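Local atomic coordinates of coronin (Toxoplasma gondii, PDB entry 4OZU), a protein that probably binds actin filaments and folds, in its WD40 domain, the portion covered by this chain, into a beta-propeller. Residues 142-146 against 158-162; 98-104 against 130-136. One frame throughout, in Å; residues are numbered along the deposited sequence.

Interaction 1 (142-146 against 158-162); sequences VSGIL and WNVEK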
ATOM      1  N   VAL A 142      14.896   4.428  -0.131  1.00 20.51           N
ATOM      2  CA  VAL A 142      15.763   5.012  -1.145  1.00 23.11           C
ATOM      3  C   VAL A 142      14.992   5.920  -2.070  1.00 23.18           C
ATOM      4  O   VAL A 142      14.006   5.520  -2.683  1.00 21.48           O
ATOM      5  CB  VAL A 142      16.451   3.927  -1.989  1.00 23.10           C
ATOM      6  CG1 VAL A 142      17.503   4.546  -2.923  1.00 21.57           C
ATOM      7  CG2 VAL A 142      17.072   2.876  -1.093  1.00 24.44           C
ATOM      8  N   SER A 143      15.457   7.157  -2.162  0.69 24.51           N
ATOM      9  CA  SER A 143      14.912   8.123  -3.092  0.69 26.71           C
ATOM     10  C   SER A 143      15.081   7.642  -4.528  0.69 22.18           C
ATOM     11  O   SER A 143      16.124   7.092  -4.886  0.69 25.36           O
ATOM     12  CB  SER A 143      15.600   9.478  -2.903  0.69 32.17           C
ATOM     13  OG  SER A 143      16.967   9.308  -2.540  0.69 27.43           O
ATOM     14  N   GLY A 144      14.046   7.834  -5.335  1.00 23.95           N
ATOM     15  CA  GLY A 144      14.164   7.649  -6.766  1.00 23.95           C
ATOM     16  C   GLY A 144      14.060   6.229  -7.269  1.00 22.08           C
ATOM     17  O   GLY A 144      14.144   6.009  -8.475  1.00 23.85           O
ATOM     18  N   ILE A 145      13.894   5.266  -6.366  1.00 21.54           N
ATOM     19  CA  ILE A 145      13.814   3.861  -6.762  1.00 20.06           C
ATOM     20  C   ILE A 145      12.367   3.372  -6.714  1.00 23.22           C
ATOM     21  O   ILE A 145      11.687   3.509  -5.704  1.00 20.48           O
ATOM     22  CB  ILE A 145      14.693   2.960  -5.861  1.00 19.41           C
ATOM     23  CG1 ILE A 145      16.159   3.406  -5.917  1.00 21.73           C
ATOM     24  CG2 ILE A 145      14.559   1.495  -6.257  1.00 18.60           C
ATOM     25  CD1 ILE A 145      16.777   3.397  -7.311  1.00 20.97           C
ATOM     26  N   LEU A 146      11.916   2.789  -7.816  1.00 18.89           N
ATOM     27  CA  LEU A 146      10.550   2.312  -7.945  1.00 18.46           C
ATOM     28  C   LEU A 146      10.517   0.945  -8.610  1.00 22.79           C
ATOM     29  O   LEU A 146      11.336   0.662  -9.489  1.00 22.60           O
ATOM     30  CB  LEU A 146       9.727   3.333  -8.751  1.00 23.55           C
ATOM     31  CG  LEU A 146       8.297   2.974  -9.148  1.00 29.96           C
ATOM     32  CD1 LEU A 146       7.402   4.200  -9.030  1.00 39.39           C
ATOM     33  CD2 LEU A 146       8.251   2.429 -10.561  1.00 33.67           C
ATOM     34  N   TRP A 158      13.219   0.713 -11.523  1.00 21.99           N
ATOM     35  CA  TRP A 158      13.488   1.994 -12.155  1.00 20.78           C
ATOM     36  C   TRP A 158      14.233   2.943 -11.237  1.00 26.83           C
ATOM     37  O   TRP A 158      13.874   3.083 -10.072  1.00 21.25           O
ATOM     38  CB  TRP A 158      12.177   2.660 -12.571  1.00 23.49           C
ATOM     39  CG  TRP A 158      11.524   2.072 -13.769  1.00 25.68           C
ATOM     40  CD1 TRP A 158      10.551   1.112 -13.794  1.00 24.72           C
ATOM     41  CD2 TRP A 158      11.786   2.414 -15.132  1.00 22.48           C
ATOM     42  NE1 TRP A 158      10.191   0.839 -15.091  1.00 24.42           N
ATOM     43  CE2 TRP A 158      10.938   1.622 -15.932  1.00 23.29           C
ATOM     44  CE3 TRP A 158      12.659   3.311 -15.757  1.00 26.66           C
ATOM     45  CZ2 TRP A 158      10.938   1.704 -17.321  1.00 23.98           C
ATOM     46  CZ3 TRP A 158      12.653   3.391 -17.130  1.00 27.42           C
ATOM     47  CH2 TRP A 158      11.802   2.592 -17.897  1.00 30.08           C
ATOM     48  N   ASN A 159      15.256   3.599 -11.773  1.00 22.18           N
ATOM     49  CA  ASN A 159      15.817   4.803 -11.170  1.00 24.48           C
ATOM     50  C   ASN A 159      15.149   5.997 -11.844  1.00 24.40           C
ATOM     51  O   ASN A 159      15.528   6.385 -12.949  1.00 27.32           O
ATOM     52  CB  ASN A 159      17.339   4.843 -11.347  1.00 30.00           C
ATOM     53  CG  ASN A 159      17.986   6.064 -10.705  1.00 45.84           C
ATOM     54  OD1 ASN A 159      17.311   7.012 -10.294  1.00 45.26           O
ATOM     55  ND2 ASN A 159      19.311   6.042 -10.622  1.00 51.50           N
ATOM     56  N   VAL A 160      14.141   6.572 -11.201  1.00 24.74           N
ATOM     57  CA  VAL A 160      13.325   7.584 -11.868  1.00 25.96           C
ATOM     58  C   VAL A 160      14.139   8.833 -12.193  1.00 43.37           C
ATOM     59  O   VAL A 160      13.860   9.510 -13.177  1.00 36.93           O
ATOM     60  CB  VAL A 160      12.089   7.993 -11.018  1.00 28.86           C
ATOM     61  CG1 VAL A 160      11.236   6.772 -10.704  1.00 28.94           C
ATOM     62  CG2 VAL A 160      12.508   8.683  -9.741  1.00 60.68           C
ATOM     63  N   GLU A 161      15.147   9.123 -11.373  1.00 28.22           N
ATOM     64  CA  GLU A 161      16.006  10.287 -11.586  1.00 32.54           C
ATOM     65  C   GLU A 161      16.698  10.220 -12.943  1.00 33.05           C
ATOM     66  O   GLU A 161      16.796  11.219 -13.653  1.00 36.56           O
ATOM     67  CB  GLU A 161      17.063  10.391 -10.485  1.00 42.18           C
ATOM     68  CG  GLU A 161      16.507  10.484  -9.080  1.00 84.27           C
ATOM     69  CD  GLU A 161      17.600  10.477  -8.032  1.00 90.96           C
ATOM     70  OE1 GLU A 161      17.595   9.567  -7.178  1.00 44.20           O
ATOM     71  OE2 GLU A 161      18.467  11.376  -8.064  1.00122.82           O
ATOM     72  N   LYS A 162      17.172   9.030 -13.291  1.00 29.94           N
ATOM     73  CA  LYS A 162      17.922   8.821 -14.523  1.00 30.85           C
ATOM     74  C   LYS A 162      17.049   8.262 -15.645  1.00 37.94           C
ATOM     75  O   LYS A 162      17.524   8.060 -16.758  1.00 31.96           O
ATOM     76  CB  LYS A 162      19.097   7.875 -14.266  1.00 34.28           C
ATOM     77  CG  LYS A 162      20.142   8.426 -13.303  1.00 47.31           C
ATOM     78  CD  LYS A 162      21.220   7.396 -12.991  1.00 70.01           C
ATOM     79  CE  LYS A 162      22.075   7.077 -14.209  1.00 86.19           C
ATOM     80  NZ  LYS A 162      23.114   6.052 -13.912  1.00 96.77           N
TER
HETATM   81  O   HOH W   1      18.774   9.402  -4.879  0.97 34.08           O

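Interaction 2 (98-104 against 130-136); sequences ACEDTIV and LKKVLSA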
ATOM      1  N   ALA A  98       0.554   3.639 -12.524  1.00 22.83           N
ATOM      2  CA  ALA A  98       0.711   2.573 -13.497  1.00 23.00           C
ATOM      3  C   ALA A  98      -0.533   2.539 -14.365  1.00 23.64           C
ATOM      4  O   ALA A  98      -1.641   2.663 -13.859  1.00 24.63           O
ATOM      5  CB  ALA A  98       0.916   1.237 -12.812  1.00 22.36           C
ATOM      6  N   CYS A  99      -0.355   2.350 -15.667  1.00 22.82           N
ATOM      7  CA  CYS A  99      -1.461   2.477 -16.606  1.00 28.30           C
ATOM      8  C   CYS A  99      -1.585   1.261 -17.525  1.00 27.45           C
ATOM      9  O   CYS A  99      -0.595   0.582 -17.832  1.00 29.98           O
ATOM     10  CB  CYS A  99      -1.276   3.743 -17.437  1.00 31.85           C
ATOM     11  SG  CYS A  99      -2.654   4.144 -18.512  1.00 32.05           S
ATOM     12  N   GLU A 100      -2.814   0.991 -17.954  1.00 27.01           N
ATOM     13  CA  GLU A 100      -3.077  -0.100 -18.882  1.00 30.97           C
ATOM     14  C   GLU A 100      -2.358   0.099 -20.206  1.00 29.92           C
ATOM     15  O   GLU A 100      -2.197  -0.856 -20.962  1.00 31.20           O
ATOM     16  CB  GLU A 100      -4.578  -0.248 -19.144  1.00 48.08           C
ATOM     17  CG  GLU A 100      -5.298  -1.167 -18.171  1.00 60.95           C
ATOM     18  CD  GLU A 100      -6.663  -1.602 -18.677  1.00 98.31           C
ATOM     19  OE1 GLU A 100      -7.196  -0.949 -19.602  1.00 86.90           O
ATOM     20  OE2 GLU A 100      -7.201  -2.599 -18.153  1.00111.02           O
ATOM     21  N   ASP A 101      -1.929   1.325 -20.500  1.00 34.60           N
ATOM     22  CA  ASP A 101      -1.238   1.578 -21.769  1.00 37.13           C
ATOM     23  C   ASP A 101       0.263   1.265 -21.667  1.00 34.76           C
ATOM     24  O   ASP A 101       1.034   1.607 -22.563  1.00 36.05           O
ATOM     25  CB  ASP A 101      -1.460   3.024 -22.243  1.00 34.28           C
ATOM     26  CG  ASP A 101      -0.928   4.070 -21.275  1.00 30.93           C
ATOM     27  OD1 ASP A 101      -0.155   3.729 -20.350  1.00 28.56           O
ATOM     28  OD2 ASP A 101      -1.285   5.258 -21.458  1.00 35.09           O
ATOM     29  N   THR A 102       0.644   0.601 -20.572  1.00 29.28           N
ATOM     30  CA  THR A 102       1.987   0.045 -20.338  1.00 27.88           C
ATOM     31  C   THR A 102       2.999   1.060 -19.813  1.00 28.56           C
ATOM     32  O   THR A 102       4.153   0.706 -19.567  1.00 28.11           O
ATOM     33  CB  THR A 102       2.601  -0.606 -21.620  1.00 31.63           C
ATOM     34  OG1 THR A 102       3.078   0.403 -22.524  1.00 38.45           O
ATOM     35  CG2 THR A 102       1.593  -1.517 -22.325  1.00 31.59           C
ATOM     36  N   ILE A 103       2.562   2.295 -19.588  1.00 28.43           N
ATOM     37  CA  ILE A 103       3.458   3.361 -19.163  1.00 25.25           C
ATOM     38  C   ILE A 103       3.310   3.671 -17.671  1.00 25.93           C
ATOM     39  O   ILE A 103       2.196   3.776 -17.153  1.00 29.88           O
ATOM     40  CB  ILE A 103       3.206   4.637 -19.995  1.00 28.30           C
ATOM     41  CG1 ILE A 103       3.533   4.356 -21.465  1.00 36.61           C
ATOM     42  CG2 ILE A 103       4.044   5.807 -19.479  1.00 27.77           C
ATOM     43  CD1 ILE A 103       3.088   5.441 -22.433  1.00 38.27           C
ATOM     44  N   VAL A 104       4.445   3.797 -16.986  1.00 23.89           N
ATOM     45  CA  VAL A 104       4.467   4.310 -15.623  1.00 21.78           C
ATOM     46  C   VAL A 104       4.824   5.788 -15.696  1.00 24.17           C
ATOM     47  O   VAL A 104       5.810   6.162 -16.326  1.00 27.22           O
ATOM     48  CB  VAL A 104       5.474   3.557 -14.719  1.00 22.33           C
ATOM     49  CG1 VAL A 104       5.489   4.155 -13.314  1.00 22.20           C
ATOM     50  CG2 VAL A 104       5.125   2.082 -14.649  1.00 27.42           C
ATOM     51  N   LEU A 130       5.726  -4.375 -21.839  1.00 29.65           N
ATOM     52  CA  LEU A 130       5.080  -4.886 -23.049  1.00 32.18           C
ATOM     53  C   LEU A 130       3.574  -5.081 -22.890  1.00 34.42           C
ATOM     54  O   LEU A 130       2.858  -5.174 -23.882  1.00 36.63           O
ATOM     55  CB  LEU A 130       5.723  -6.208 -23.479  1.00 33.49           C
ATOM     56  CG  LEU A 130       7.211  -6.158 -23.833  1.00 33.60           C
ATOM     57  CD1 LEU A 130       7.673  -7.506 -24.351  1.00 35.35           C
ATOM     58  CD2 LEU A 130       7.511  -5.072 -24.857  1.00 42.31           C
ATOM     59  N   LYS A 131       3.095  -5.152 -21.651  1.00 30.89           N
ATOM     60  CA  LYS A 131       1.662  -5.265 -21.397  1.00 37.97           C
ATOM     61  C   LYS A 131       1.280  -4.322 -20.263  1.00 37.28           C
ATOM     62  O   LYS A 131       2.125  -3.587 -19.746  1.00 27.66           O
ATOM     63  CB  LYS A 131       1.274  -6.711 -21.068  1.00 32.08           C
ATOM     64  CG  LYS A 131       1.460  -7.691 -22.225  1.00 34.60           C
ATOM     65  CD  LYS A 131       0.459  -7.408 -23.335  1.00 55.41           C
ATOM     66  CE  LYS A 131       0.614  -8.365 -24.501  1.00 83.29           C
ATOM     67  NZ  LYS A 131      -0.408  -8.105 -25.550  1.00 78.98           N
ATOM     68  N   LYS A 132       0.003  -4.311 -19.898  1.00 29.55           N
ATOM     69  CA  LYS A 132      -0.463  -3.383 -18.879  1.00 27.94           C
ATOM     70  C   LYS A 132       0.340  -3.531 -17.595  1.00 32.27           C
ATOM     71  O   LYS A 132       0.706  -4.639 -17.192  1.00 28.81           O
ATOM     72  CB  LYS A 132      -1.953  -3.583 -18.599  1.00 28.75           C
ATOM     73  CG  LYS A 132      -2.357  -4.963 -18.132  1.00 30.39           C
ATOM     74  CD  LYS A 132      -3.876  -5.042 -17.991  1.00 35.04           C
ATOM     75  CE  LYS A 132      -4.342  -6.415 -17.544  1.00 46.10           C
ATOM     76  NZ  LYS A 132      -5.824  -6.531 -17.602  1.00 62.83           N
ATOM     77  N   VAL A 133       0.631  -2.394 -16.977  1.00 32.76           N
ATOM     78  CA  VAL A 133       1.377  -2.370 -15.732  1.00 22.54           C
ATOM     79  C   VAL A 133       0.388  -2.315 -14.580  1.00 28.76           C
ATOM     80  O   VAL A 133      -0.550  -1.513 -14.593  1.00 26.39           O
ATOM     81  CB  VAL A 133       2.347  -1.188 -15.685  1.00 23.23           C
ATOM     82  CG1 VAL A 133       3.038  -1.116 -14.336  1.00 28.25           C
ATOM     83  CG2 VAL A 133       3.382  -1.334 -16.798  1.00 29.57           C
ATOM     84  N   LEU A 134       0.605  -3.177 -13.592  1.00 24.38           N
ATOM     85  CA  LEU A 134      -0.387  -3.426 -12.556  1.00 24.94           C
ATOM     86  C   LEU A 134       0.010  -2.883 -11.191  1.00 27.11           C
ATOM     87  O   LEU A 134      -0.815  -2.833 -10.282  1.00 26.06           O
ATOM     88  CB  LEU A 134      -0.644  -4.925 -12.431  1.00 24.56           C
ATOM     89  CG  LEU A 134      -1.113  -5.648 -13.694  1.00 28.18           C
ATOM     90  CD1 LEU A 134      -1.250  -7.132 -13.415  1.00 33.21           C
ATOM     91  CD2 LEU A 134      -2.429  -5.070 -14.201  1.00 36.09           C
ATOM     92  N   SER A 135       1.271  -2.503 -11.039  1.00 24.28           N
ATOM     93  CA  SER A 135       1.724  -1.935  -9.785  1.00 23.43           C
ATOM     94  C   SER A 135       2.852  -0.948 -10.006  1.00 22.75           C
ATOM     95  O   SER A 135       3.588  -1.035 -10.981  1.00 24.07           O
ATOM     96  CB  SER A 135       2.170  -3.040  -8.826  1.00 30.59           C
ATOM     97  OG  SER A 135       3.265  -3.761  -9.353  1.00 38.24           O
ATOM     98  N   ALA A 136       2.962   0.005  -9.089  1.00 20.11           N
ATOM     99  CA  ALA A 136       4.056   0.957  -9.078  1.00 19.55           C
ATOM    100  C   ALA A 136       4.325   1.286  -7.617  1.00 19.65           C
ATOM    101  O   ALA A 136       3.551   2.006  -6.989  1.00 23.92           O
ATOM    102  CB  ALA A 136       3.714   2.200  -9.866  1.00 23.88           C
TER

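Interaction 1 (142-146 against 158-162)
The Trp158 indole and Leu146 meet on one face of the antiparallel sheet, where strands 145-150 and 154-159 run side by side and Leu146 CD2 approaches ring atom CD1 of Trp158 obliquely at 4.2 Å. With CG of Trp158 anti to its carbonyl carbon (chi1 -75°), the six-membered part of the indole leads away from 142-146, and the five-membered part alone meets the leucine. Elsewhere the tryptophan side chain packs on Leu126 of strand 124-126 and on Asn165 of strand 164-170. The Asn159 amide projects on the face opposite Trp158, together with Ile145, whose CD1 comes 4.3 Å from Asn159 CB; Asn159 OD1 turns back to accept a weak hydrogen bond from Glu161 N. The carboxylate of Glu161 reaches back at the end of an extended chain, and a water donates to its OE1 at 2.6 Å while also hydrogen-bonding Ser143 OG. This is the start and finish of the beta hairpin 145-150/154-159, the two middle strands of one four-stranded WD40 propeller blade. Leu146 and Trp158 form a hydrogen-bonded pair: Leu146 N gives to Trp158 O at 3.0 Å, and Trp158 N returns a bond to Leu146 O at 2.8 Å. Ile145 and Asn159 form the next, non-hydrogen-bonded pair. Beyond it Val160 N donates to Gly144 O in the carbonyl plane, also at 2.8 Å, extending the pairing past the last strand residues. Gly144, with its positive phi, sits inside the type II turn from Val142 to Ile145 that leads into the strand. Val160 CG2 lies 3.6 Å from Gly144 CA, and Val160 CG1 faces Leu146 CB. On the face that carries Ile145 and Asn159, Ile145 packs against Trp379 and Phe380 of helix 376-380.

Interaction 2 (98-104 against 130-136)
Val133 packs on Ala98 and Val104, at the end of the 94-99/104-108 hairpin, a contact between two consecutive blades of the WD40 beta-propeller: residues 98-104 turn between the two middle strands of one blade, and 130-136 enter the innermost strand, 133-138, of the next. Val133 CB lies 4.0 Å from Ala98 CB. CG1 of Val133, anti to the backbone N (chi1 176°), carries on into the apolar layer: it meets Ala98 CB at 3.5 Å and Val104 CG2 at 3.8 Å, the two valine side chains crossing at about a right angle. CG2 branches the other way and rests against the backbone carbonyl of Thr102, on the turn. Ala136 CB completes the apolar layer beside Ala98 CB and Val104 CG1. Val133 O is buried here without a polar partner in the model.

The type I turn from Cys99 to Thr102 offers few polar links across the interface. Cys99 O already accepts from Thr102 N within the turn and takes a second, weak bond from Val133 N. The turn is braced on its own side by Asp101, whose OD1 accepts from Ile103 N as an Asx turn while OD2 engages Arg105 and Thr79. Farther out, Glu100 and Lys132 run side by side in the same direction; Glu100 OE2 and Lys132 NZ stay 4.2 Å apart, beyond a salt bridge, and Lys132 makes a cation-pi contact with Phe151. At the other edge the methyl of Thr102, CG2, sits 3.3 Å from Lys131 O.

Overall arrangement
The two interactions lie about 17 Å apart, centre to centre, and come one after the other along the chain: both segments of interaction 2 precede those of interaction 1. Interaction 2 joins the sheet of strands 82-87, 94-99, 104-108 and 124-126 to the next sheet, 133-138, 145-150, 154-159 and 164-170; interaction 1 lies wholly within that second sheet. Strands 133-138 and 145-150, neighbours in it, carry one segment of each. The contacts also touch directly: Leu146 packs through CD2 on Val104 CG1 and through CD1 on Ala136 CB. Pairing inside one propeller blade thus adjoins the apolar packing between two successive blades of the coronin WD40 domain.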